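Local coordinates for Glyco_hydro_cc domain-containing protein (Trichoderma gamsii, PDB 6UBD) that probably binds beta-1,3-glucan oligosaccharides, as a subgroup VII member of glycoside hydrolase family 128, at residues A[39-44]-A[242-247]; A[118-123]-A[155-160]. All blocks are in the same frame, centred on the assembly; numbering follows the deposited sequence.

Contact 1. Residues A[39-44]-A[242-247]; sequences GDTALA and YTDGLG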
# COMPACT_ATOMS: atom_id res chain seq x y z
N GLY A 39 5.36 -1.64 -5.97
CA GLY A 39 5.98 -1.99 -7.27
C GLY A 39 7.52 -2.00 -7.18
O GLY A 39 8.06 -1.77 -6.08
N ASP A 40 8.17 -2.36 -8.28
CA ASP A 40 9.62 -2.59 -8.26
C ASP A 40 10.37 -1.85 -9.37
O ASP A 40 11.56 -2.06 -9.49
CB ASP A 40 9.95 -4.09 -8.18
CG ASP A 40 9.29 -4.88 -9.32
OD1 ASP A 40 9.19 -4.32 -10.45
OD2 ASP A 40 8.83 -6.04 -9.03
N THR A 41 9.72 -1.01 -10.17
CA THR A 41 10.50 -0.39 -11.29
C THR A 41 11.69 0.49 -10.81
O THR A 41 12.71 0.45 -11.50
CB THR A 41 9.60 0.44 -12.20
OG1 THR A 41 8.99 1.55 -11.51
CG2 THR A 41 8.56 -0.42 -12.89
N ALA A 42 11.54 1.14 -9.65
CA ALA A 42 12.59 2.07 -9.13
C ALA A 42 13.31 1.45 -7.93
O ALA A 42 14.10 2.12 -7.27
CB ALA A 42 12.03 3.42 -8.74
N LEU A 43 13.05 0.17 -7.64
CA LEU A 43 13.53 -0.43 -6.38
C LEU A 43 15.06 -0.42 -6.27
O LEU A 43 15.55 -0.23 -5.14
CB LEU A 43 12.90 -1.81 -6.27
CG LEU A 43 12.98 -2.57 -4.95
CD1 LEU A 43 12.43 -1.71 -3.83
CD2 LEU A 43 12.30 -3.94 -5.04
N ALA A 44 15.78 -0.66 -7.37
CA ALA A 44 17.26 -0.66 -7.29
C ALA A 44 17.75 0.71 -6.84
O ALA A 44 18.75 0.81 -6.07
CB ALA A 44 17.92 -1.09 -8.58
N TYR A 242 5.50 4.69 -2.26
CA TYR A 242 5.32 5.36 -3.59
C TYR A 242 4.89 4.30 -4.63
O TYR A 242 5.64 3.34 -4.76
CB TYR A 242 6.66 6.03 -3.94
CG TYR A 242 6.73 6.93 -5.16
CD1 TYR A 242 6.40 6.47 -6.42
CD2 TYR A 242 7.14 8.26 -5.04
CE1 TYR A 242 6.47 7.30 -7.53
CE2 TYR A 242 7.27 9.09 -6.14
CZ TYR A 242 6.96 8.61 -7.39
OH TYR A 242 7.06 9.51 -8.47
N THR A 243 3.78 4.51 -5.34
CA THR A 243 3.31 3.54 -6.35
C THR A 243 3.86 3.84 -7.74
O THR A 243 3.92 5.02 -8.17
CB THR A 243 1.78 3.46 -6.33
OG1 THR A 243 1.47 2.37 -7.24
CG2 THR A 243 1.04 4.70 -6.75
N ASP A 244 4.13 2.82 -8.52
CA ASP A 244 4.46 2.92 -9.95
C ASP A 244 3.34 2.34 -10.82
O ASP A 244 3.58 2.03 -12.00
CB ASP A 244 5.81 2.31 -10.24
CG ASP A 244 5.91 0.80 -10.04
OD1 ASP A 244 4.89 0.14 -9.80
OD2 ASP A 244 7.05 0.31 -10.12
N GLY A 245 2.13 2.09 -10.27
CA GLY A 245 1.03 1.54 -11.07
C GLY A 245 0.66 2.41 -12.25
O GLY A 245 0.91 3.62 -12.31
N LEU A 246 0.01 1.82 -13.24
CA LEU A 246 -0.35 2.53 -14.46
C LEU A 246 -1.61 3.35 -14.21
O LEU A 246 -2.26 3.30 -13.13
CB LEU A 246 -0.49 1.52 -15.61
CG LEU A 246 0.77 0.74 -15.99
CD1 LEU A 246 0.52 -0.10 -17.23
CD2 LEU A 246 1.97 1.67 -16.21
N GLY A 247 -1.90 4.23 -15.16
CA GLY A 247 -3.04 5.14 -15.05
C GLY A 247 -2.73 6.41 -14.31
O GLY A 247 -3.68 7.12 -13.94
O HOH W 1 6.28 -2.57 -10.59
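Asp244, in the loop that leaves strand 237-243, turns its carboxylate to Thr41 in the loop that follows strand 35-38. These parallel neighbours are the first and last strands of the chain, so the contact lies beside the closing seam of a (β/α)8 barrel, the fold consistent with this glycoside hydrolase family; the strand edges are joined next to it by backbone hydrogen bonds of Ala38 with Tyr242 and Asp244. Direct hydrogen bonds gather on one oxygen. Thr41 N donates a hydrogen bond to Asp244 OD2 over 3.0 Å, nearly along the C-O axis and with an N-H...O angle of 156°. The hydroxyl OG1 of Thr41 donates to Asp244 OD2 at 2.7 Å from the anti side, 20° out of the carboxylate plane. Thr41 OG1 lies between its own N and carbonyl carbon (chi1 63°), which lets hydroxyl and amide converge on that oxygen like a pincer. Amide and hydroxyl belong to the type I turn from Asp40 to Leu43, and Ala42 within it is the N-cap of helix 43-46. Water adds a bridge: one molecule accepts from Asp40 N and can donate to Asp244 OD2. The other carboxylate oxygen, Asp244 OD1, packs against Gly39, 3.5 Å from Gly39 CA. Gly39 adopts a positive phi, and a CB there would probably run into Asp244 OD1 and would crowd the preceding carbonyl oxygen as well. The loop carrying Asp244 is shaped by a bond of its own, an ST turn in which Gly245 N donates almost straight to Thr243 OG1 at 3.1 Å.

Contact 2. Residues A[118-123]-A[155-160]; sequences IDVNTG and LKQFNQ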
# COMPACT_ATOMS: atom_id res chain seq x y z
N ILE A 118 -15.14 -6.74 -5.10
CA ILE A 118 -15.88 -7.81 -4.36
C ILE A 118 -16.75 -7.15 -3.30
O ILE A 118 -16.30 -6.14 -2.67
CB ILE A 118 -14.94 -8.90 -3.76
CG1 ILE A 118 -13.82 -8.34 -2.86
CG2 ILE A 118 -14.37 -9.79 -4.90
CD1 ILE A 118 -13.03 -9.44 -2.12
N ASP A 119 -17.88 -7.80 -2.98
CA ASP A 119 -18.73 -7.27 -1.90
C ASP A 119 -18.17 -7.65 -0.51
O ASP A 119 -17.26 -8.48 -0.39
CB ASP A 119 -20.18 -7.62 -2.11
CG ASP A 119 -20.51 -9.08 -2.12
OD1 ASP A 119 -19.74 -9.87 -1.55
OD2 ASP A 119 -21.64 -9.42 -2.55
N VAL A 120 -18.76 -7.06 0.52
CA VAL A 120 -18.34 -7.30 1.92
C VAL A 120 -18.50 -8.76 2.28
O VAL A 120 -17.58 -9.38 2.89
CB VAL A 120 -19.04 -6.38 2.91
CG1 VAL A 120 -18.91 -6.86 4.36
CG2 VAL A 120 -18.51 -4.97 2.75
N ASN A 121 -19.62 -9.41 1.89
CA ASN A 121 -19.87 -10.83 2.21
C ASN A 121 -18.73 -11.68 1.63
O ASN A 121 -18.21 -12.59 2.33
CB ASN A 121 -21.25 -11.21 1.66
CG ASN A 121 -21.60 -12.67 1.79
OD1 ASN A 121 -21.71 -13.05 2.91
ND2 ASN A 121 -21.68 -13.38 0.67
N THR A 122 -18.38 -11.47 0.37
CA THR A 122 -17.30 -12.23 -0.28
C THR A 122 -15.94 -11.95 0.41
O THR A 122 -15.16 -12.86 0.68
CB THR A 122 -17.27 -11.86 -1.76
OG1 THR A 122 -18.56 -12.20 -2.31
CG2 THR A 122 -16.17 -12.55 -2.53
N GLY A 123 -15.69 -10.69 0.76
CA GLY A 123 -14.51 -10.33 1.53
C GLY A 123 -14.35 -11.04 2.86
O GLY A 123 -13.26 -11.46 3.22
N LEU A 155 -15.20 -0.59 4.10
CA LEU A 155 -14.41 -1.06 5.25
C LEU A 155 -15.26 -0.86 6.52
O LEU A 155 -15.12 -1.67 7.44
CB LEU A 155 -13.08 -0.30 5.30
CG LEU A 155 -12.06 -0.91 6.28
CD1 LEU A 155 -11.65 -2.33 5.85
CD2 LEU A 155 -10.83 -0.04 6.39
N LYS A 156 -16.09 0.14 6.57
CA LYS A 156 -16.91 0.36 7.79
C LYS A 156 -17.87 -0.82 8.01
O LYS A 156 -18.00 -1.29 9.18
CB LYS A 156 -17.64 1.71 7.66
CG LYS A 156 -18.40 2.06 8.91
CD LYS A 156 -18.87 3.46 8.94
CE LYS A 156 -17.67 4.37 9.09
NZ LYS A 156 -18.07 5.80 9.07
N GLN A 157 -18.43 -1.31 6.91
CA GLN A 157 -19.35 -2.47 6.96
C GLN A 157 -18.53 -3.74 7.25
O GLN A 157 -18.95 -4.57 8.12
CB GLN A 157 -20.13 -2.49 5.66
CG GLN A 157 -21.20 -3.60 5.65
CD GLN A 157 -22.33 -3.30 6.61
OE1 GLN A 157 -22.70 -2.15 6.85
NE2 GLN A 157 -22.94 -4.34 7.16
N PHE A 158 -17.37 -3.93 6.60
CA PHE A 158 -16.53 -5.14 6.79
C PHE A 158 -16.14 -5.22 8.26
O PHE A 158 -16.13 -6.31 8.85
CB PHE A 158 -15.30 -4.97 5.86
CG PHE A 158 -14.29 -6.09 5.93
CD1 PHE A 158 -14.50 -7.30 5.30
CD2 PHE A 158 -13.08 -5.92 6.58
CE1 PHE A 158 -13.55 -8.30 5.33
CE2 PHE A 158 -12.11 -6.91 6.60
CZ PHE A 158 -12.35 -8.14 5.99
N ASN A 159 -15.76 -4.10 8.87
CA ASN A 159 -15.27 -4.03 10.28
C ASN A 159 -16.37 -4.44 11.28
O ASN A 159 -15.99 -4.80 12.41
CB ASN A 159 -14.81 -2.61 10.58
CG ASN A 159 -14.19 -2.46 11.95
OD1 ASN A 159 -13.22 -3.17 12.24
ND2 ASN A 159 -14.64 -1.47 12.73
N GLN A 160 -17.64 -4.38 10.89
CA GLN A 160 -18.77 -4.76 11.76
C GLN A 160 -19.10 -6.24 11.60
O GLN A 160 -20.03 -6.75 12.31
CB GLN A 160 -20.01 -3.89 11.53
CG GLN A 160 -19.89 -2.47 12.07
CD GLN A 160 -19.54 -2.39 13.53
OE1 GLN A 160 -20.23 -2.95 14.39
NE2 GLN A 160 -18.50 -1.61 13.78
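Val120, in the first turn of helix 120-136, sets its two methyl branches against Gln157 and Phe158 of helix 154-159, a packing of successive helices along the chain, separated by strand 140-142, on the outside of the probable β/α barrel. No hydrogen bond passes between the two segments; they meet by packing. Val120 CG1, anti to the backbone N (chi1 165°), reaches across to the backbone of the short helix and lies 3.8 Å from Phe158 CA. The other branch, Val120 CG2, lies near Phe158 N and also touches Gln157 CB at 4.2 Å; the side chains of Val120 and Gln157 cross at about a right angle. Gln157 CG, anti to its own N (chi1 -176°), reaches both valine methyls, and the chain bends only beyond it. Replacing Val120 with an alanine would probably open a gap over the backbone of Phe158 and leave the CH2 groups of Gln157 without their apolar neighbour. Ring packing follows one turn on. The Phe158 ring meets helix 120-136 by its edge: Phe158 CE1 comes 3.8 Å from Gly123 C, where there is no side chain, while Val120 O also lies near the ring plane. Outside the two segments, the Trp154 ring meets the Phe158 ring with planes about 25° apart, Phe158 touches Trp167, and Trp154 also donates through its indole nitrogen to Ile118 O, a second tie between the two regions. Hydrogen bonding within 118-123 fixes the start of the longer helix. Asp119 is its N-cap, and its OD1 takes two donors: Thr122 N at 2.8 Å, nearly along the C-O axis, and Thr122 OG1 at 2.7 Å, from above the carboxylate plane.

From the N terminus, the chain runs through strand 35-38 into residues 39-44, whose partner, 242-247, comes 198 residues later; contact 1 thus closes a loop spanning most of the barrel and ties the loops after its first and last strands. Within that long loop, after strand 100-102, residues 118-123 start helix 120-136, and only 32 residues on 155-160 complete contact 2, a short loop enclosing strand 140-142. The two loops therefore nest without crossing. Their centres lie 28 Å apart, on opposite sides of the chain's centre: contact 1 beside the barrel's seam, contact 2 between outer helices on the far side.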